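Local atomic coordinates of structure-specific endonuclease subunit slx4 (Schizosaccharomyces pombe, PDB entry 4ZDT), a protein that serves as the regulatory subunit of the Slx1-Slx4 structure-specific endonuclease, which cuts branched DNA near its junctions during repair and recombination. Residues 8-11 / 12-16; 23-26 / 27-31; 37-40 / 41-45; 53-56 / 57-61. All coordinates share one frame; numbering follows the deposited sequence.

Contact 1 (8-11 / 12-16); sequences THRA and ISQVV
R10 and Q14 meet one turn apart on helix 3-18, the first helix of the all-helical C-terminal domain of Slx4. R10 NH1 lies 3.9 Å from Q14 CG. Q14 NE2 sits over one face of the guanidinium, toward its rim, and the guanidinium and amide planes are 21° apart. The R10 chain leaves with CG anti to the backbone N (chi1 -173°) and stays extended to NE, which carries the guanidinium along to Q14. Q14 in turn bends at chi2. Its NE2 is hydrogen-bonded to E44 of the Slx1 chain, which also packs on R10, so this side of the helix belongs to the subunit interface. On another face of the helix, H9 CD2 and I12 CD1 approach to 4.4 Å, with the methyl oblique to the imidazole. H9 NE2 is hydrogen-bonded to S57 OG, which ties the ring to helix 52-62. I12 turns inward to F39, L48 and W58. S13 OG bonds both W58 NE1 and the backbone O of C45 in the Slx1 chain. Regular i to i+4 bonds hold the backbone. The shortest joins Q14 N to R10 O at 2.8 Å, while V15 N reaches A11 O at 3.0 Å.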
loop_
_atom_site.group_PDB
_atom_site.type_symbol
_atom_site.label_atom_id
_atom_site.label_comp_id
_atom_site.label_asym_id
_atom_site.label_seq_id
_atom_site.Cartn_x
_atom_site.Cartn_y
_atom_site.Cartn_z
ATOM N N THR B 8 -17.131 6.844 -2.113
ATOM C CA THR B 8 -16.105 7.869 -2.301
ATOM C C THR B 8 -14.758 7.437 -1.694
ATOM O O THR B 8 -13.683 7.690 -2.264
ATOM C CB THR B 8 -16.519 9.248 -1.734
ATOM O OG1 THR B 8 -17.784 9.625 -2.289
ATOM C CG2 THR B 8 -15.525 10.263 -2.177
ATOM N N HIS B 9 -14.817 6.739 -0.564
ATOM C CA HIS B 9 -13.611 6.199 0.056
ATOM C C HIS B 9 -12.923 5.176 -0.861
ATOM O O HIS B 9 -11.699 5.044 -0.850
ATOM C CB HIS B 9 -13.943 5.558 1.405
ATOM C CG HIS B 9 -14.115 6.545 2.517
ATOM N ND1 HIS B 9 -14.597 6.190 3.759
ATOM C CD2 HIS B 9 -13.870 7.875 2.575
ATOM C CE1 HIS B 9 -14.641 7.259 4.533
ATOM N NE2 HIS B 9 -14.205 8.295 3.838
ATOM N N ARG B 10 -13.722 4.461 -1.647
ATOM C CA ARG B 10 -13.219 3.446 -2.567
ATOM C C ARG B 10 -12.462 4.093 -3.731
ATOM O O ARG B 10 -11.410 3.604 -4.141
ATOM C CB ARG B 10 -14.377 2.574 -3.075
ATOM C CG ARG B 10 -13.943 1.363 -3.922
ATOM C CD ARG B 10 -15.168 0.559 -4.369
ATOM N NE ARG B 10 -14.830 -0.706 -5.024
ATOM C CZ ARG B 10 -14.369 -0.823 -6.269
ATOM N NH1 ARG B 10 -14.144 0.251 -7.022
ATOM N NH2 ARG B 10 -14.118 -2.025 -6.763
ATOM N N ALA B 11 -13.003 5.211 -4.234
ATOM C CA ALA B 11 -12.357 6.001 -5.268
ATOM C C ALA B 11 -10.974 6.512 -4.849
ATOM O O ALA B 11 -10.046 6.513 -5.671
ATOM C CB ALA B 11 -13.255 7.170 -5.700
ATOM N N ILE B 12 -10.816 6.928 -3.585
ATOM C CA ILE B 12 -9.491 7.363 -3.108
ATOM C C ILE B 12 -8.523 6.163 -3.164
ATOM O O ILE B 12 -7.402 6.284 -3.687
ATOM C CB ILE B 12 -9.522 7.986 -1.679
ATOM C CG1 ILE B 12 -10.444 9.229 -1.619
ATOM C CG2 ILE B 12 -8.102 8.359 -1.202
ATOM C CD1 ILE B 12 -10.884 9.601 -0.179
ATOM N N SER B 13 -8.968 5.008 -2.652
ATOM C CA SER B 13 -8.144 3.801 -2.676
ATOM C C SER B 13 -7.748 3.434 -4.108
ATOM O O SER B 13 -6.582 3.087 -4.365
ATOM C CB SER B 13 -8.849 2.629 -1.991
ATOM O OG SER B 13 -9.133 2.936 -0.619
ATOM N N GLN B 14 -8.714 3.511 -5.031
ATOM C CA GLN B 14 -8.457 3.194 -6.431
ATOM C C GLN B 14 -7.419 4.106 -7.044
ATOM O O GLN B 14 -6.563 3.633 -7.790
ATOM C CB GLN B 14 -9.741 3.158 -7.278
ATOM C CG GLN B 14 -10.695 2.034 -6.899
ATOM C CD GLN B 14 -10.064 0.655 -7.007
ATOM O OE1 GLN B 14 -9.621 0.240 -8.085
ATOM N NE2 GLN B 14 -10.022 -0.063 -5.898
ATOM N N VAL B 15 -7.449 5.398 -6.722
ATOM C CA VAL B 15 -6.437 6.305 -7.248
ATOM C C VAL B 15 -5.030 5.982 -6.714
ATOM O O VAL B 15 -4.027 5.966 -7.470
ATOM C CB VAL B 15 -6.777 7.786 -6.962
ATOM C CG1 VAL B 15 -5.635 8.652 -7.391
ATOM C CG2 VAL B 15 -8.073 8.204 -7.713
ATOM N N VAL B 16 -4.953 5.741 -5.406
ATOM C CA VAL B 16 -3.697 5.372 -4.765
ATOM C C VAL B 16 -3.073 4.149 -5.440
ATOM O O VAL B 16 -1.866 4.140 -5.706
ATOM C CB VAL B 16 -3.914 5.111 -3.241
ATOM C CG1 VAL B 16 -2.665 4.477 -2.595
ATOM C CG2 VAL B 16 -4.267 6.431 -2.550
#

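Contact 2 (23-26 / 27-31); sequences SVWI and KILTY
The indole of W25 carries L29 on one face and I28 at its edge. L29 CD1 stands 3.8 Å from the centroid of the five-membered ring, 10° off the normal, a CH-pi contact. L29 CG and CD2 lie by the CD1-NE1 side of that ring, with L29 CD2 3.6 Å from W25 NE1. I28 CB comes near the ring plane, 4.4 Å from W25 CD1. The indole is swung over the next turn because CG is anti to the backbone N (chi1 -162°). V47 of the Slx1 chain accepts a hydrogen bond from W25 NE1 and also packs on L29. With an alanine at W25, L29 would probably lose the surface under its methyl, and the V47 carbonyl would lose this donor. V24 CG1 and I28 CD1 touch at 4.0 Å on the inner side, where V24 meets F39 and W42 of helix 36-45. The backbone bond from L29 N to W25 O is short, 2.8 Å, and nearly straight. The next, T30 N to I26 O, is weak. Here the helix closes: Y31 N bonds I28 O at 3.1 Å, S32 N pairs with K27 O, and Y31 has positive phi, the C-prime position of a Schellman motif.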
loop_
_atom_site.group_PDB
_atom_site.type_symbol
_atom_site.label_atom_id
_atom_site.label_comp_id
_atom_site.label_asym_id
_atom_site.label_seq_id
_atom_site.Cartn_x
_atom_site.Cartn_y
_atom_site.Cartn_z
ATOM N N SER B 23 4.117 6.331 -5.376
ATOM C CA SER B 23 4.808 6.818 -4.193
ATOM C C SER B 23 3.894 6.914 -2.977
ATOM O O SER B 23 4.335 6.646 -1.855
ATOM C CB SER B 23 5.510 8.156 -4.459
ATOM O OG SER B 23 4.595 9.169 -4.862
ATOM N N VAL B 24 2.634 7.303 -3.183
ATOM C CA VAL B 24 1.707 7.358 -2.055
ATOM C C VAL B 24 1.453 5.949 -1.519
ATOM O O VAL B 24 1.451 5.738 -0.317
ATOM C CB VAL B 24 0.353 8.034 -2.398
ATOM C CG1 VAL B 24 -0.623 7.912 -1.214
ATOM C CG2 VAL B 24 0.561 9.491 -2.750
ATOM N N TRP B 25 1.204 4.997 -2.410
ATOM C CA TRP B 25 0.921 3.647 -1.952
ATOM C C TRP B 25 2.143 3.116 -1.184
ATOM O O TRP B 25 1.998 2.498 -0.130
ATOM C CB TRP B 25 0.528 2.730 -3.101
ATOM C CG TRP B 25 -0.174 1.472 -2.651
ATOM C CD1 TRP B 25 -0.609 1.174 -1.378
ATOM C CD2 TRP B 25 -0.564 0.379 -3.469
ATOM N NE1 TRP B 25 -1.223 -0.047 -1.362
ATOM C CE2 TRP B 25 -1.207 -0.563 -2.631
ATOM C CE3 TRP B 25 -0.426 0.090 -4.835
ATOM C CZ2 TRP B 25 -1.717 -1.767 -3.115
ATOM C CZ3 TRP B 25 -0.937 -1.099 -5.317
ATOM C CH2 TRP B 25 -1.568 -2.023 -4.460
ATOM N N ILE B 26 3.339 3.410 -1.693
ATOM C CA ILE B 26 4.575 2.944 -1.043
ATOM C C ILE B 26 4.737 3.546 0.351
ATOM O O ILE B 26 5.201 2.870 1.272
ATOM C CB ILE B 26 5.813 3.238 -1.920
ATOM C CG1 ILE B 26 5.750 2.404 -3.210
ATOM C CG2 ILE B 26 7.116 2.966 -1.148
ATOM C CD1 ILE B 26 6.038 0.952 -3.005
ATOM N N LYS B 27 4.337 4.810 0.519
ATOM C CA LYS B 27 4.340 5.417 1.849
ATOM C C LYS B 27 3.432 4.648 2.811
ATOM O O LYS B 27 3.845 4.297 3.925
ATOM C CB LYS B 27 3.934 6.908 1.799
ATOM C CG LYS B 27 5.073 7.833 1.319
ATOM C CD LYS B 27 4.585 9.282 1.221
ATOM C CE LYS B 27 5.679 10.215 0.720
ATOM N NZ LYS B 27 5.184 11.601 0.789
ATOM N N ILE B 28 2.210 4.381 2.372
ATOM C CA ILE B 28 1.213 3.645 3.156
ATOM C C ILE B 28 1.747 2.257 3.527
ATOM O O ILE B 28 1.663 1.839 4.681
ATOM C CB ILE B 28 -0.116 3.500 2.357
ATOM C CG1 ILE B 28 -0.782 4.883 2.188
ATOM C CG2 ILE B 28 -1.103 2.484 3.026
ATOM C CD1 ILE B 28 -1.923 4.903 1.151
ATOM N N LEU B 29 2.291 1.560 2.536
ATOM C CA LEU B 29 2.801 0.201 2.734
ATOM C C LEU B 29 4.026 0.122 3.652
ATOM O O LEU B 29 4.401 -0.969 4.090
ATOM C CB LEU B 29 3.101 -0.454 1.378
ATOM C CG LEU B 29 1.913 -0.681 0.439
ATOM C CD1 LEU B 29 2.393 -1.195 -0.943
ATOM C CD2 LEU B 29 0.882 -1.640 1.048
ATOM N N THR B 30 4.663 1.258 3.910
ATOM C CA THR B 30 5.840 1.311 4.773
ATOM C C THR B 30 5.565 2.104 6.047
ATOM O O THR B 30 6.492 2.497 6.751
ATOM C CB THR B 30 7.082 1.866 4.038
ATOM O OG1 THR B 30 6.835 3.207 3.607
ATOM C CG2 THR B 30 7.410 1.003 2.820
ATOM N N TYR B 31 4.280 2.308 6.343
ATOM C CA TYR B 31 3.837 3.040 7.535
ATOM C C TYR B 31 4.431 4.461 7.644
ATOM O O TYR B 31 4.717 4.932 8.746
ATOM C CB TYR B 31 4.133 2.218 8.827
ATOM C CG TYR B 31 3.562 0.799 8.779
ATOM C CD1 TYR B 31 2.215 0.576 9.056
ATOM C CD2 TYR B 31 4.363 -0.292 8.460
ATOM C CE1 TYR B 31 1.685 -0.698 9.011
ATOM C CE2 TYR B 31 3.843 -1.576 8.419
ATOM C CZ TYR B 31 2.517 -1.776 8.686
ATOM O OH TYR B 31 1.999 -3.049 8.635
#

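Contact 3 (37-40 / 41-45); sequences EEFQ and LWLKR
L43 N and F39 O form the shortest backbone bond of this piece of helix 36-45, 2.7 Å long, with an N-H...O angle of 169°. W42 N to E38 O and K44 N to Q40 O are both regular at 2.9 Å, whereas L41 N to E37 O is weak. Two side chains find polar partners beyond the segments: W42 NE1 is bonded to D21, and Q40 NE2 to the backbone O of V50 and to a glycerol. The packing centres on the F39 ring. L43 CD1 sits over the middle of one face, 3.9 Å from the ring centroid in a CH-pi contact, and L43 CG lies 3.8 Å from F39 CE1. W42 comes to the ring edge instead, its CE3 3.7 Å from F39 CE1. The phenyl and indole planes are inclined at 31°, an oblique aromatic pair. Both rings leave the helix with CG anti to the backbone N (chi1 -173° for F39), which sends them to the same inner side. There F39 meets I12 and V16 of helix 3-18, V24 of helix 23-29 and I55 of helix 52-62. A serine at F39 would probably leave L43 without the ring under its methyl and open a gap among these four helices. The contact thus divides its chemistry: hydrocarbon and aromatic surface meet in the core, while E37, E38 and K44 are exposed.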
loop_
_atom_site.group_PDB
_atom_site.type_symbol
_atom_site.label_atom_id
_atom_site.label_comp_id
_atom_site.label_asym_id
_atom_site.label_seq_id
_atom_site.Cartn_x
_atom_site.Cartn_y
_atom_site.Cartn_z
ATOM N N GLU B 37 -2.998 17.783 3.173
ATOM C CA GLU B 37 -3.128 18.880 2.221
ATOM C C GLU B 37 -2.402 18.597 0.906
ATOM O O GLU B 37 -2.958 18.836 -0.165
ATOM C CB GLU B 37 -2.682 20.211 2.846
ATOM C CG GLU B 37 -3.748 20.804 3.784
ATOM C CD GLU B 37 -3.189 21.759 4.835
ATOM O OE1 GLU B 37 -2.167 22.432 4.569
ATOM O OE2 GLU B 37 -3.784 21.838 5.935
ATOM N N GLU B 38 -1.181 18.066 0.982
ATOM C CA GLU B 38 -0.452 17.685 -0.234
ATOM C C GLU B 38 -1.174 16.566 -0.999
ATOM O O GLU B 38 -1.283 16.629 -2.232
ATOM C CB GLU B 38 1.000 17.297 0.077
ATOM C CG GLU B 38 1.926 18.500 0.363
ATOM C CD GLU B 38 3.344 18.081 0.757
ATOM O OE1 GLU B 38 3.752 16.934 0.453
ATOM O OE2 GLU B 38 4.057 18.907 1.369
ATOM N N PHE B 39 -1.683 15.582 -0.252
ATOM C CA PHE B 39 -2.446 14.428 -0.781
ATOM C C PHE B 39 -3.701 14.889 -1.521
ATOM O O PHE B 39 -3.995 14.398 -2.629
ATOM C CB PHE B 39 -2.812 13.486 0.379
ATOM C CG PHE B 39 -3.462 12.153 -0.035
ATOM C CD1 PHE B 39 -3.051 11.455 -1.192
ATOM C CD2 PHE B 39 -4.427 11.570 0.779
ATOM C CE1 PHE B 39 -3.635 10.217 -1.547
ATOM C CE2 PHE B 39 -5.009 10.323 0.447
ATOM C CZ PHE B 39 -4.604 9.650 -0.727
ATOM N N GLN B 40 -4.427 15.844 -0.939
ATOM C CA GLN B 40 -5.608 16.403 -1.599
ATOM C C GLN B 40 -5.271 16.952 -2.990
ATOM O O GLN B 40 -5.989 16.688 -3.961
ATOM C CB GLN B 40 -6.250 17.476 -0.713
ATOM C CG GLN B 40 -7.550 18.068 -1.264
ATOM C CD GLN B 40 -8.132 19.121 -0.339
ATOM O OE1 GLN B 40 -7.416 20.016 0.123
ATOM N NE2 GLN B 40 -9.434 19.016 -0.050
ATOM N N LEU B 41 -4.164 17.693 -3.082
ATOM C CA LEU B 41 -3.692 18.241 -4.366
ATOM C C LEU B 41 -3.232 17.140 -5.312
ATOM O O LEU B 41 -3.530 17.174 -6.518
ATOM C CB LEU B 41 -2.567 19.263 -4.126
ATOM C CG LEU B 41 -2.948 20.546 -3.389
ATOM C CD1 LEU B 41 -1.721 21.182 -2.692
ATOM C CD2 LEU B 41 -3.585 21.535 -4.348
ATOM N N TRP B 42 -2.536 16.145 -4.759
ATOM C CA TRP B 42 -2.103 14.979 -5.541
ATOM C C TRP B 42 -3.324 14.283 -6.141
ATOM O O TRP B 42 -3.350 13.967 -7.329
ATOM C CB TRP B 42 -1.306 14.020 -4.641
ATOM C CG TRP B 42 -0.669 12.789 -5.307
ATOM C CD1 TRP B 42 0.580 12.714 -5.866
ATOM C CD2 TRP B 42 -1.222 11.465 -5.389
ATOM N NE1 TRP B 42 0.825 11.431 -6.327
ATOM C CE2 TRP B 42 -0.262 10.647 -6.045
ATOM C CE3 TRP B 42 -2.438 10.888 -4.979
ATOM C CZ2 TRP B 42 -0.482 9.284 -6.303
ATOM C CZ3 TRP B 42 -2.657 9.525 -5.240
ATOM C CH2 TRP B 42 -1.677 8.743 -5.899
ATOM N N LEU B 43 -4.351 14.057 -5.321
ATOM C CA LEU B 43 -5.587 13.474 -5.828
ATOM C C LEU B 43 -6.225 14.338 -6.914
ATOM O O LEU B 43 -6.714 13.823 -7.910
ATOM C CB LEU B 43 -6.593 13.220 -4.690
ATOM C CG LEU B 43 -6.147 12.153 -3.690
ATOM C CD1 LEU B 43 -7.016 12.197 -2.430
ATOM C CD2 LEU B 43 -6.154 10.765 -4.381
ATOM N N LYS B 44 -6.239 15.649 -6.701
ATOM C CA LYS B 44 -6.853 16.559 -7.678
ATOM C C LYS B 44 -6.196 16.413 -9.062
ATOM O O LYS B 44 -6.887 16.314 -10.086
ATOM C CB LYS B 44 -6.778 17.997 -7.165
ATOM C CG LYS B 44 -7.478 19.028 -8.049
ATOM C CD LYS B 44 -7.337 20.418 -7.438
ATOM C CE LYS B 44 -7.724 21.502 -8.457
ATOM N NZ LYS B 44 -7.705 22.842 -7.799
ATOM N N ARG B 45 -4.861 16.362 -9.077
ATOM C CA ARG B 45 -4.091 16.095 -10.309
ATOM C C ARG B 45 -4.434 14.756 -10.957
ATOM O O ARG B 45 -4.198 14.570 -12.156
ATOM C CB ARG B 45 -2.579 16.149 -10.035
ATOM C CG ARG B 45 -2.024 17.558 -9.828
ATOM C CD ARG B 45 -0.474 17.570 -9.781
ATOM N NE ARG B 45 0.047 17.546 -8.410
ATOM C CZ ARG B 45 0.798 16.575 -7.883
ATOM N NH1 ARG B 45 1.154 15.513 -8.602
ATOM N NH2 ARG B 45 1.202 16.678 -6.620
#

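Contact 4 (53-56 / 57-61); sequences DLIK and SWCDK
S57 OG folds back on the preceding turn of helix 52-62, 3.1 Å from D53 O and 3.2 Å from L54 O. It stands between its own backbone N and carbonyl carbon (chi1 61°), a conformation that lays the hydroxyl against the carbonyls of the preceding turn. The same hydroxyl is hydrogen-bonded to H9 NE2 of helix 3-18. D53 O also receives the regular bond from S57 N, at 3.0 Å. W58 takes a different course. With CG anti to the backbone N (chi1 179°), the indole swings away from 53-56 toward I12 and V16, and NE1 bonds S13 OG. W58 CB remains 3.2 Å from L54 O. W58 N reaches that oxygen at 3.0 Å, from 36° above the carbonyl plane and so off its lone pairs. C59 SG rests 4.1 Å from I55 CG2. I55 itself presses on F39, Q40 and L43 of helix 36-45. C59 N to I55 O is short, 2.8 Å, and nearly straight. K56 and D60 are joined through their backbones, and both side chains are exposed. The helix therefore meets its neighbours in two ways. S57 and W58 give polar ties to helix 3-18, the W58 ring adds packing there, and I55 turns apolar surface to helix 36-45.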
loop_
_atom_site.group_PDB
_atom_site.type_symbol
_atom_site.label_atom_id
_atom_site.label_comp_id
_atom_site.label_asym_id
_atom_site.label_seq_id
_atom_site.Cartn_x
_atom_site.Cartn_y
_atom_site.Cartn_z
ATOM N N ASP B 53 -12.007 16.382 5.045
ATOM C CA ASP B 53 -12.764 15.476 5.920
ATOM C C ASP B 53 -12.854 14.060 5.356
ATOM O O ASP B 53 -12.712 13.074 6.095
ATOM C CB ASP B 53 -14.179 16.006 6.199
ATOM C CG ASP B 53 -14.193 17.175 7.194
ATOM O OD1 ASP B 53 -13.163 17.438 7.847
ATOM O OD2 ASP B 53 -15.241 17.833 7.313
ATOM N N LEU B 54 -13.069 13.960 4.049
ATOM C CA LEU B 54 -13.130 12.665 3.381
ATOM C C LEU B 54 -11.780 11.958 3.437
ATOM O O LEU B 54 -11.714 10.735 3.564
ATOM C CB LEU B 54 -13.577 12.833 1.927
ATOM C CG LEU B 54 -15.082 12.737 1.665
ATOM C CD1 LEU B 54 -15.377 12.862 0.177
ATOM C CD2 LEU B 54 -15.641 11.436 2.219
ATOM N N ILE B 55 -10.704 12.734 3.342
ATOM C CA ILE B 55 -9.345 12.181 3.390
ATOM C C ILE B 55 -9.015 11.701 4.794
ATOM O O ILE B 55 -8.570 10.577 4.975
ATOM C CB ILE B 55 -8.287 13.185 2.869
ATOM C CG1 ILE B 55 -8.449 13.350 1.361
ATOM C CG2 ILE B 55 -6.855 12.695 3.202
ATOM C CD1 ILE B 55 -7.769 14.600 0.796
ATOM N N LYS B 56 -9.281 12.541 5.793
ATOM C CA LYS B 56 -9.040 12.170 7.186
ATOM C C LYS B 56 -9.804 10.911 7.579
ATOM O O LYS B 56 -9.234 10.026 8.237
ATOM C CB LYS B 56 -9.342 13.340 8.132
ATOM C CG LYS B 56 -8.427 14.537 7.899
ATOM C CD LYS B 56 -8.883 15.784 8.652
ATOM C CE LYS B 56 -7.880 16.916 8.436
ATOM N NZ LYS B 56 -8.321 18.193 9.086
ATOM N N SER B 57 -11.076 10.815 7.175
ATOM C CA SER B 57 -11.895 9.649 7.525
ATOM C C SER B 57 -11.427 8.406 6.787
ATOM O O SER B 57 -11.449 7.309 7.340
ATOM C CB SER B 57 -13.406 9.882 7.305
ATOM O OG SER B 57 -13.722 10.172 5.948
ATOM N N TRP B 58 -10.999 8.589 5.538
ATOM C CA TRP B 58 -10.424 7.508 4.746
ATOM C C TRP B 58 -9.156 6.995 5.435
ATOM O O TRP B 58 -9.033 5.798 5.676
ATOM C CB TRP B 58 -10.141 7.992 3.310
ATOM C CG TRP B 58 -9.537 6.957 2.420
ATOM C CD1 TRP B 58 -10.182 5.963 1.735
ATOM C CD2 TRP B 58 -8.148 6.823 2.113
ATOM N NE1 TRP B 58 -9.266 5.207 1.027
ATOM C CE2 TRP B 58 -8.013 5.724 1.243
ATOM C CE3 TRP B 58 -7.001 7.541 2.484
ATOM C CZ2 TRP B 58 -6.765 5.309 0.736
ATOM C CZ3 TRP B 58 -5.769 7.140 1.972
ATOM C CH2 TRP B 58 -5.668 6.033 1.104
ATOM N N CYS B 59 -8.243 7.903 5.779
ATOM C CA CYS B 59 -6.997 7.523 6.449
ATOM C C CYS B 59 -7.278 6.767 7.745
ATOM O O CYS B 59 -6.664 5.719 8.012
ATOM C CB CYS B 59 -6.093 8.733 6.749
ATOM S SG CYS B 59 -5.342 9.603 5.351
ATOM N N ASP B 60 -8.213 7.286 8.549
ATOM C CA ASP B 60 -8.525 6.669 9.841
ATOM C C ASP B 60 -9.078 5.278 9.637
ATOM O O ASP B 60 -8.725 4.367 10.372
ATOM C CB ASP B 60 -9.522 7.513 10.653
ATOM C CG ASP B 60 -9.593 7.095 12.120
ATOM O OD1 ASP B 60 -8.527 6.832 12.733
ATOM O OD2 ASP B 60 -10.715 7.035 12.661
ATOM N N LYS B 61 -9.931 5.105 8.628
ATOM C CA LYS B 61 -10.585 3.826 8.384
ATOM C C LYS B 61 -9.647 2.766 7.773
ATOM O O LYS B 61 -9.772 1.578 8.074
ATOM C CB LYS B 61 -11.821 4.033 7.500
ATOM C CG LYS B 61 -12.558 2.779 7.066
ATOM C CD LYS B 61 -13.505 2.287 8.144
ATOM C CE LYS B 61 -14.326 1.103 7.672
ATOM N NZ LYS B 61 -15.167 1.434 6.464
#

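In the fold
The four contacts come in series along the chain, each within one helix: contact 1 on 3-18, contact 2 on 23-29, contact 3 on 36-45 and contact 4 on 52-62. Their centres are 11 to 16 Å apart, with contacts 1 and 4 nearest and contacts 2 and 4 farthest. Every pair touches, so the helices share one small core. The tie between contacts 1 and 4 includes two probable side-chain hydrogen bonds; the rest of the pairs meet by packing. Contact 3 touches no other protein chain of the assembly. S13, W25, L29 and W58, from contacts 1, 2 and 4, all meet V47 of the Slx1 chain, consistent with one shared docking surface.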